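Local structure of autolysin E (Staphylococcus aureus, 4PI9) at residues Y128-I133 / K158-G163; G22-K27 / Y194-R199. The protein probably cleaves the glycan strands of bacterial cell-wall peptidoglycan as an endo-beta-N-acetylglucosaminidase of the lysozyme clan, here holding a muramyl dipeptide. All coordinates share one frame; numbering follows the deposited sequence.

Contact 1: residues Y128-I133 / K158-G163; sequences YNFFGI and KAIIGG. With 3LT ((4R)-4-[[(2S)-2-[[(2R)-2-[(2R,3S,4R,5R,6R)-5-acetamido-2-(hydroxymethyl)-3,6-bis(oxidanyl)oxan-4-yl]oxypropanoyl]amino]propanoyl]amino]-5-azanyl-5-oxidanylidene-pentanoic acid), chain L.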
loop_
_atom_site.group_PDB
_atom_site.type_symbol
_atom_site.label_atom_id
_atom_site.label_comp_id
_atom_site.label_asym_id
_atom_site.label_seq_id
_atom_site.Cartn_x
_atom_site.Cartn_y
_atom_site.Cartn_z
ATOM N N TYR A 128 9.756 6.871 -11.552
ATOM C CA TYR A 128 9.742 5.704 -10.700
ATOM C C TYR A 128 8.436 5.759 -9.852
ATOM O O TYR A 128 7.923 6.854 -9.585
ATOM C CB TYR A 128 10.967 5.759 -9.746
ATOM C CG TYR A 128 12.280 5.671 -10.485
ATOM C CD1 TYR A 128 12.870 6.831 -10.978
ATOM C CD2 TYR A 128 12.850 4.448 -10.724
ATOM C CE1 TYR A 128 14.063 6.745 -11.702
ATOM C CE2 TYR A 128 14.052 4.354 -11.443
ATOM C CZ TYR A 128 14.607 5.522 -11.917
ATOM O OH TYR A 128 15.810 5.361 -12.632
ATOM N N ASN A 129 7.992 4.581 -9.482
ATOM C CA ASN A 129 6.762 4.422 -8.642
ATOM C C ASN A 129 6.832 3.117 -7.919
ATOM O O ASN A 129 6.830 2.077 -8.524
ATOM C CB ASN A 129 5.559 4.460 -9.599
ATOM C CG ASN A 129 4.220 4.566 -8.900
ATOM O OD1 ASN A 129 4.024 4.122 -7.767
ATOM N ND2 ASN A 129 3.266 5.093 -9.632
ATOM N N PHE A 130 6.937 3.164 -6.566
ATOM C CA PHE A 130 7.117 1.926 -5.815
ATOM C C PHE A 130 5.890 1.539 -4.988
ATOM O O PHE A 130 5.931 0.548 -4.284
ATOM C CB PHE A 130 8.323 2.042 -4.856
ATOM C CG PHE A 130 9.650 2.383 -5.552
ATOM C CD1 PHE A 130 9.962 1.831 -6.767
ATOM C CD2 PHE A 130 10.591 3.165 -4.921
ATOM C CE1 PHE A 130 11.173 2.104 -7.374
ATOM C CE2 PHE A 130 11.796 3.437 -5.510
ATOM C CZ PHE A 130 12.074 2.927 -6.763
ATOM N N PHE A 131 4.783 2.229 -5.218
ATOM C CA PHE A 131 3.603 1.987 -4.372
ATOM C C PHE A 131 2.306 1.821 -5.165
ATOM O O PHE A 131 1.243 1.918 -4.571
ATOM C CB PHE A 131 3.486 3.090 -3.330
ATOM C CG PHE A 131 4.700 3.188 -2.438
ATOM C CD1 PHE A 131 4.858 2.343 -1.322
ATOM C CD2 PHE A 131 5.661 4.119 -2.719
ATOM C CE1 PHE A 131 5.993 2.450 -0.516
ATOM C CE2 PHE A 131 6.754 4.243 -1.930
ATOM C CZ PHE A 131 6.966 3.379 -0.873
ATOM N N GLY A 132 2.397 1.545 -6.465
ATOM C CA GLY A 132 1.154 1.335 -7.262
ATOM C C GLY A 132 0.212 2.520 -7.294
ATOM O O GLY A 132 -1.034 2.338 -7.180
ATOM N N ILE A 133 0.752 3.733 -7.380
ATOM C CA ILE A 133 0.001 4.950 -7.264
ATOM C C ILE A 133 -0.320 5.458 -8.656
ATOM O O ILE A 133 0.581 5.839 -9.440
ATOM C CB ILE A 133 0.730 6.067 -6.468
ATOM C CG1 ILE A 133 1.007 5.599 -5.051
ATOM C CG2 ILE A 133 -0.054 7.345 -6.440
ATOM C CD1 ILE A 133 2.044 6.402 -4.280
ATOM N N LYS A 158 13.150 9.996 -4.655
ATOM C CA LYS A 158 11.962 10.861 -4.757
ATOM C C LYS A 158 10.637 10.047 -4.751
ATOM O O LYS A 158 9.621 10.504 -4.216
ATOM C CB LYS A 158 11.990 11.731 -6.016
ATOM C CG LYS A 158 12.934 12.928 -5.913
ATOM C CD LYS A 158 13.033 13.568 -7.298
ATOM C CE LYS A 158 14.125 14.626 -7.371
ATOM N NZ LYS A 158 13.736 15.852 -6.641
ATOM N N ALA A 159 10.677 8.879 -5.365
ATOM C CA ALA A 159 9.521 7.950 -5.381
ATOM C C ALA A 159 9.229 7.384 -3.983
ATOM O O ALA A 159 8.053 7.167 -3.632
ATOM C CB ALA A 159 9.747 6.838 -6.362
ATOM N N ILE A 160 10.263 7.124 -3.199
ATOM C CA ILE A 160 10.066 6.707 -1.798
ATOM C C ILE A 160 9.423 7.794 -0.972
ATOM O O ILE A 160 8.375 7.589 -0.309
ATOM C CB ILE A 160 11.409 6.252 -1.179
ATOM C CG1 ILE A 160 11.922 5.022 -1.910
ATOM C CG2 ILE A 160 11.297 5.977 0.311
ATOM C CD1 ILE A 160 13.380 4.686 -1.668
ATOM N N ILE A 161 10.018 8.987 -0.984
ATOM C CA ILE A 161 9.470 10.130 -0.270
ATOM C C ILE A 161 8.077 10.528 -0.760
ATOM O O ILE A 161 7.157 10.752 0.043
ATOM C CB ILE A 161 10.423 11.355 -0.316
ATOM C CG1 ILE A 161 11.770 11.000 0.324
ATOM C CG2 ILE A 161 9.787 12.576 0.324
ATOM C CD1 ILE A 161 11.756 10.635 1.749
ATOM N N GLY A 162 7.918 10.578 -2.072
ATOM C CA GLY A 162 6.645 10.922 -2.654
ATOM C C GLY A 162 5.540 9.906 -2.368
ATOM O O GLY A 162 4.400 10.295 -2.202
ATOM N N GLY A 163 5.849 8.635 -2.371
ATOM C CA GLY A 163 4.853 7.615 -2.026
ATOM C C GLY A 163 4.399 7.830 -0.617
ATOM O O GLY A 163 3.169 7.779 -0.343
HETATM C CAA 3LT L . -5.865 1.215 -8.055
HETATM C CAJ 3LT L . -5.775 2.738 -7.772
HETATM C CAI 3LT L . -7.226 3.227 -7.440
HETATM C CAG 3LT L . -8.148 2.895 -8.626
HETATM C CAD 3LT L . -8.038 1.389 -8.976
HETATM C CAE 3LT L . -8.905 0.930 -10.175
HETATM C CAL 3LT L . -3.965 3.879 -6.493
HETATM C CAN 3LT L . -3.291 4.011 -5.158
HETATM C CAP 3LT L . -7.188 5.047 -5.875
HETATM C CAR 3LT L . -6.367 6.290 -5.712
HETATM C CAQ 3LT L . -8.598 5.263 -5.291
HETATM O OAB 3LT L . -4.585 0.735 -8.230
HETATM O OAO 3LT L . -7.273 4.615 -7.223
HETATM O OAH 3LT L . -9.507 3.217 -8.242
HETATM O OAC 3LT L . -6.656 1.052 -9.252
HETATM O OAF 3LT L . -8.616 1.954 -11.179
HETATM O OAM 3LT L . -3.669 4.648 -7.397
HETATM O OAS 3LT L . -6.016 6.648 -4.593
HETATM N NAK 3LT L . -4.940 2.974 -6.582
HETATM N NAT 3LT L . -6.026 6.953 -6.829
HETATM C CAU 3LT L . -5.139 8.148 -6.767
HETATM C CAW 3LT L . -5.780 9.549 -6.894
HETATM C CAV 3LT L . -4.025 7.962 -7.824
HETATM O OAX 3LT L . -5.414 10.332 -5.751
HETATM C C 3LT L . -7.483 11.288 -8.797
HETATM N N 3LT L . -7.253 9.527 -7.016
HETATM O O 3LT L . -7.731 11.629 -9.952
HETATM N NBH 3LT L . -7.146 12.183 -7.856
HETATM C CA 3LT L . -7.642 9.779 -8.397
HETATM C CB 3LT L . -6.882 8.805 -9.364
HETATM C CD 3LT L . -7.066 6.496 -10.407
HETATM C CG 3LT L . -7.832 7.717 -9.866
HETATM O OE2 3LT L . -5.961 6.128 -9.942
HETATM O OE1 3LT L . -7.617 5.941 -11.388
HETATM O O HOH W 1 6.339 5.883 -5.465
#
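The loop that leaves strand 125-127 to run along the peptidoglycan-fragment site is laid here against helix 156-172, with A159 as the residue most covered. Its methyl, CB, meets CB of Y128 at 3.8 Å and also lies over one face of the F130 ring. I160, one step on, reaches the same ring at its edge: CG1 sits in the ring plane, 3.8 Å from F130 CD2. F131, next in the loop, meets the helix backbone between A159 and G163. With chi1 at -59° its CG lies beside its own backbone N, and the ring edge is presented to the helix backbone; A159 O lies at that edge, near the ring plane, 3.6 Å from F131 CE2. Farther along, G163 lets loop and helix come close; its CA is 3.7 Å from F131 CD2 and is also touched by CD1 of I133. A single water bridges the two backbones, accepting from F130 N and donating to A159 O. Within the loop, N129 forms an Asx turn: OD1 takes F131 N in its carbonyl plane at 3.3 Å and, more weakly, I133 N, while ND2 gives a 2.8 Å bond to I133 O. Those three bonds hold the carboxamide's rotation and curl the chain around it. The turn brings G132 O up to the sugar's N-acetyl carbon CAL, at 3.4 Å. H104, on helix 98-109, packs edge-to-face with the F131 ring.

Contact 2: residues G22-K27 / Y194-R199; sequences GIVQTK and YASDIR. With 3LT ((4R)-4-[[(2S)-2-[[(2R)-2-[(2R,3S,4R,5R,6R)-5-acetamido-2-(hydroxymethyl)-3,6-bis(oxidanyl)oxan-4-yl]oxypropanoyl]amino]propanoyl]amino]-5-azanyl-5-oxidanylidene-pentanoic acid), chain L; SO4 (sulfate ion), chain B.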
loop_
_atom_site.group_PDB
_atom_site.type_symbol
_atom_site.label_atom_id
_atom_site.label_comp_id
_atom_site.label_asym_id
_atom_site.label_seq_id
_atom_site.Cartn_x
_atom_site.Cartn_y
_atom_site.Cartn_z
ATOM N N GLY A 22 -19.122 -3.253 -12.579
ATOM C CA GLY A 22 -17.839 -2.758 -13.097
ATOM C C GLY A 22 -16.785 -2.447 -12.041
ATOM O O GLY A 22 -15.790 -1.777 -12.360
ATOM N N ILE A 23 -16.982 -2.928 -10.796
ATOM C CA ILE A 23 -16.022 -2.713 -9.684
ATOM C C ILE A 23 -14.977 -3.756 -9.722
ATOM O O ILE A 23 -15.258 -4.943 -9.604
ATOM C CB ILE A 23 -16.679 -2.733 -8.316
ATOM C CG1 ILE A 23 -17.576 -1.533 -8.250
ATOM C CG2 ILE A 23 -15.669 -2.584 -7.170
ATOM C CD1 ILE A 23 -18.486 -1.545 -7.063
ATOM N N VAL A 24 -13.752 -3.290 -9.883
ATOM C CA VAL A 24 -12.687 -4.182 -10.205
ATOM C C VAL A 24 -12.155 -4.776 -8.898
ATOM O O VAL A 24 -11.617 -4.057 -8.045
ATOM C CB VAL A 24 -11.602 -3.472 -11.027
ATOM C CG1 VAL A 24 -10.531 -4.468 -11.445
ATOM C CG2 VAL A 24 -12.252 -2.816 -12.250
ATOM N N GLN A 25 -12.395 -6.083 -8.723
ATOM C CA GLN A 25 -11.800 -6.803 -7.627
ATOM C C GLN A 25 -11.104 -7.975 -8.299
ATOM O O GLN A 25 -11.687 -8.634 -9.174
ATOM C CB GLN A 25 -12.839 -7.294 -6.616
ATOM C CG GLN A 25 -13.878 -6.230 -6.217
ATOM C CD GLN A 25 -13.539 -5.394 -4.973
ATOM O OE1 GLN A 25 -12.390 -5.217 -4.577
ATOM N NE2 GLN A 25 -14.593 -4.858 -4.357
ATOM N N THR A 26 -9.861 -8.208 -7.960
ATOM C CA THR A 26 -9.066 -9.187 -8.688
ATOM C C THR A 26 -8.384 -10.157 -7.714
ATOM O O THR A 26 -8.279 -9.920 -6.515
ATOM C CB THR A 26 -7.979 -8.512 -9.558
ATOM O OG1 THR A 26 -7.076 -7.723 -8.741
ATOM C CG2 THR A 26 -8.580 -7.632 -10.605
ATOM N N LYS A 27 -7.950 -11.274 -8.286
ATOM C CA LYS A 27 -7.275 -12.347 -7.522
ATOM C C LYS A 27 -6.223 -12.987 -8.412
ATOM O O LYS A 27 -6.459 -13.179 -9.620
ATOM C CB LYS A 27 -8.309 -13.370 -7.090
ATOM C CG LYS A 27 -7.803 -14.620 -6.400
ATOM C CD LYS A 27 -8.608 -15.832 -6.861
ATOM C CE LYS A 27 -8.195 -17.093 -6.101
ATOM N NZ LYS A 27 -9.179 -17.485 -5.051
ATOM N N TYR A 194 -7.363 1.232 -2.206
ATOM C CA TYR A 194 -5.978 1.369 -2.666
ATOM C C TYR A 194 -5.659 0.473 -3.824
ATOM O O TYR A 194 -4.815 0.834 -4.686
ATOM C CB TYR A 194 -5.002 1.154 -1.510
ATOM C CG TYR A 194 -3.646 1.777 -1.787
ATOM C CD1 TYR A 194 -2.743 1.093 -2.576
ATOM C CD2 TYR A 194 -3.310 2.997 -1.282
ATOM C CE1 TYR A 194 -1.522 1.656 -2.906
ATOM C CE2 TYR A 194 -2.067 3.549 -1.579
ATOM C CZ TYR A 194 -1.224 2.863 -2.402
ATOM O OH TYR A 194 -0.005 3.475 -2.689
ATOM N N ALA A 195 -6.252 -0.720 -3.852
ATOM C CA ALA A 195 -5.928 -1.733 -4.841
ATOM C C ALA A 195 -7.111 -2.602 -5.133
ATOM O O ALA A 195 -8.056 -2.699 -4.325
ATOM C CB ALA A 195 -4.784 -2.590 -4.313
ATOM N N SER A 196 -7.069 -3.240 -6.309
ATOM C CA SER A 196 -8.026 -4.235 -6.724
ATOM C C SER A 196 -7.742 -5.677 -6.257
ATOM O O SER A 196 -8.687 -6.462 -6.066
ATOM C CB SER A 196 -8.137 -4.222 -8.243
ATOM O OG SER A 196 -8.559 -2.941 -8.715
ATOM N N ASP A 197 -6.476 -6.016 -5.983
ATOM C CA ASP A 197 -6.159 -7.344 -5.475
ATOM C C ASP A 197 -6.813 -7.585 -4.132
ATOM O O ASP A 197 -6.542 -6.893 -3.161
ATOM C CB ASP A 197 -4.659 -7.472 -5.396
ATOM C CG ASP A 197 -4.169 -8.819 -4.894
ATOM O OD1 ASP A 197 -4.943 -9.756 -4.615
ATOM O OD2 ASP A 197 -2.918 -8.887 -4.753
ATOM N N ILE A 198 -7.666 -8.588 -4.066
ATOM C CA ILE A 198 -8.393 -8.947 -2.839
ATOM C C ILE A 198 -7.457 -9.391 -1.704
ATOM O O ILE A 198 -7.876 -9.378 -0.546
ATOM C CB ILE A 198 -9.544 -9.959 -3.044
ATOM C CG1 ILE A 198 -9.041 -11.340 -3.541
ATOM C CG2 ILE A 198 -10.614 -9.387 -3.978
ATOM C CD1 ILE A 198 -10.159 -12.360 -3.629
ATOM N N ARG A 199 -6.218 -9.789 -2.063
ATOM C CA ARG A 199 -5.230 -10.170 -1.048
ATOM C C ARG A 199 -4.105 -9.139 -0.851
ATOM O O ARG A 199 -3.094 -9.415 -0.216
ATOM C CB ARG A 199 -4.722 -11.602 -1.290
ATOM C CG ARG A 199 -5.844 -12.606 -1.060
ATOM C CD ARG A 199 -5.384 -14.051 -1.002
ATOM N NE ARG A 199 -4.397 -14.278 0.059
ATOM C CZ ARG A 199 -4.680 -14.475 1.343
ATOM N NH1 ARG A 199 -5.933 -14.458 1.794
ATOM N NH2 ARG A 199 -3.692 -14.682 2.190
HETATM C CAA 3LT L . -5.865 1.215 -8.055
HETATM C CAJ 3LT L . -5.775 2.738 -7.772
HETATM C CAI 3LT L . -7.226 3.227 -7.440
HETATM C CAG 3LT L . -8.148 2.895 -8.626
HETATM C CAD 3LT L . -8.038 1.389 -8.976
HETATM C CAE 3LT L . -8.905 0.930 -10.175
HETATM C CAL 3LT L . -3.965 3.879 -6.493
HETATM C CAN 3LT L . -3.291 4.011 -5.158
HETATM C CAP 3LT L . -7.188 5.047 -5.875
HETATM C CAR 3LT L . -6.367 6.290 -5.712
HETATM C CAQ 3LT L . -8.598 5.263 -5.291
HETATM O OAB 3LT L . -4.585 0.735 -8.230
HETATM O OAO 3LT L . -7.273 4.615 -7.223
HETATM O OAH 3LT L . -9.507 3.217 -8.242
HETATM O OAC 3LT L . -6.656 1.052 -9.252
HETATM O OAF 3LT L . -8.616 1.954 -11.179
HETATM O OAM 3LT L . -3.669 4.648 -7.397
HETATM O OAS 3LT L . -6.016 6.648 -4.593
HETATM N NAK 3LT L . -4.940 2.974 -6.582
HETATM N NAT 3LT L . -6.026 6.953 -6.829
HETATM C CAU 3LT L . -5.139 8.148 -6.767
HETATM C CAW 3LT L . -5.780 9.549 -6.894
HETATM C CAV 3LT L . -4.025 7.962 -7.824
HETATM O OAX 3LT L . -5.414 10.332 -5.751
HETATM C C 3LT L . -7.483 11.288 -8.797
HETATM N N 3LT L . -7.253 9.527 -7.016
HETATM O O 3LT L . -7.731 11.629 -9.952
HETATM N NBH 3LT L . -7.146 12.183 -7.856
HETATM C CA 3LT L . -7.642 9.779 -8.397
HETATM C CB 3LT L . -6.882 8.805 -9.364
HETATM C CD 3LT L . -7.066 6.496 -10.407
HETATM C CG 3LT L . -7.832 7.717 -9.866
HETATM O OE2 3LT L . -5.961 6.128 -9.942
HETATM O OE1 3LT L . -7.617 5.941 -11.388
HETATM S S SO4 B . -3.841 -2.843 -8.139
HETATM O O1 SO4 B . -2.743 -2.216 -7.329
HETATM O O2 SO4 B . -4.976 -1.871 -8.334
HETATM O O3 SO4 B . -4.157 -4.218 -7.529
HETATM O O4 SO4 B . -3.262 -2.983 -9.539
HETATM O O HOH W 2 -10.468 -1.361 -7.635
HETATM O O HOH W 3 -10.857 -2.203 -4.793
#
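S196 and V24 meet where the loop 194-199 comes alongside the chain entering strand 26-29. Y194, at the start of that loop, serves the ligand instead: its backbone O accepts a hydrogen bond from the acetamido NAK of 3LT at 2.9 Å, and the acetamido methyl CAN sits 3.6 Å above the centre of its ring, a CH-pi arrangement. After it, A195 O accepts a hydrogen bond from a water that also donates weakly to Q25 OE1, an oxygen also bonded by R183. S196 directs CB at the first segment, 3.5 Å from V24 O; in the conformer described, one of two, a water links OG to that carbonyl. The backbone N of S196 points to a sulfate, probably from the crystallisation liquor, with O2 at 3.2 Å, and D197 N adds a weak bond to O3. Here comes a single beta bridge, T26 with D197, at the edge of the small hairpin 26-29/32-35. T26 N donates to S196 O (2.8 Å) from well above the carbonyl plane, whereas I198 N meets T26 O (2.9 Å) nearly head-on. D197 itself makes an Asx turn, OD1 accepting R199 N just before helix 200-215, while OD2 pairs with K203. I198, chi1 64°, has CG1 between its backbone N and carbonyl carbon; both branches thereby flank T26 O, with CG2 4.0 Å from Q25 CB and CD1 against K27 CB.

How the contacts relate
The two contacts lie about 20 Å apart, centre to centre, and border the same bound muramyl dipeptide. Along the chain contact 1 is nested inside contact 2: residues 22-27 come first, then the 128-133 loop, then 158-163 on helix 156-172, and finally 194-199 leading into helix 200-215. Contact 1 is buried in the helical body, while contact 2 fastens the N-terminal hairpin to the later loop. They touch directly through Y194, whose OH is 2.7 Å from F131 O, a probable hydrogen bond, and packs on I133. H104 of helix 98-109 meets the rings of both F131 and Y194, so one aromatic cluster connects both loops beside the ligand.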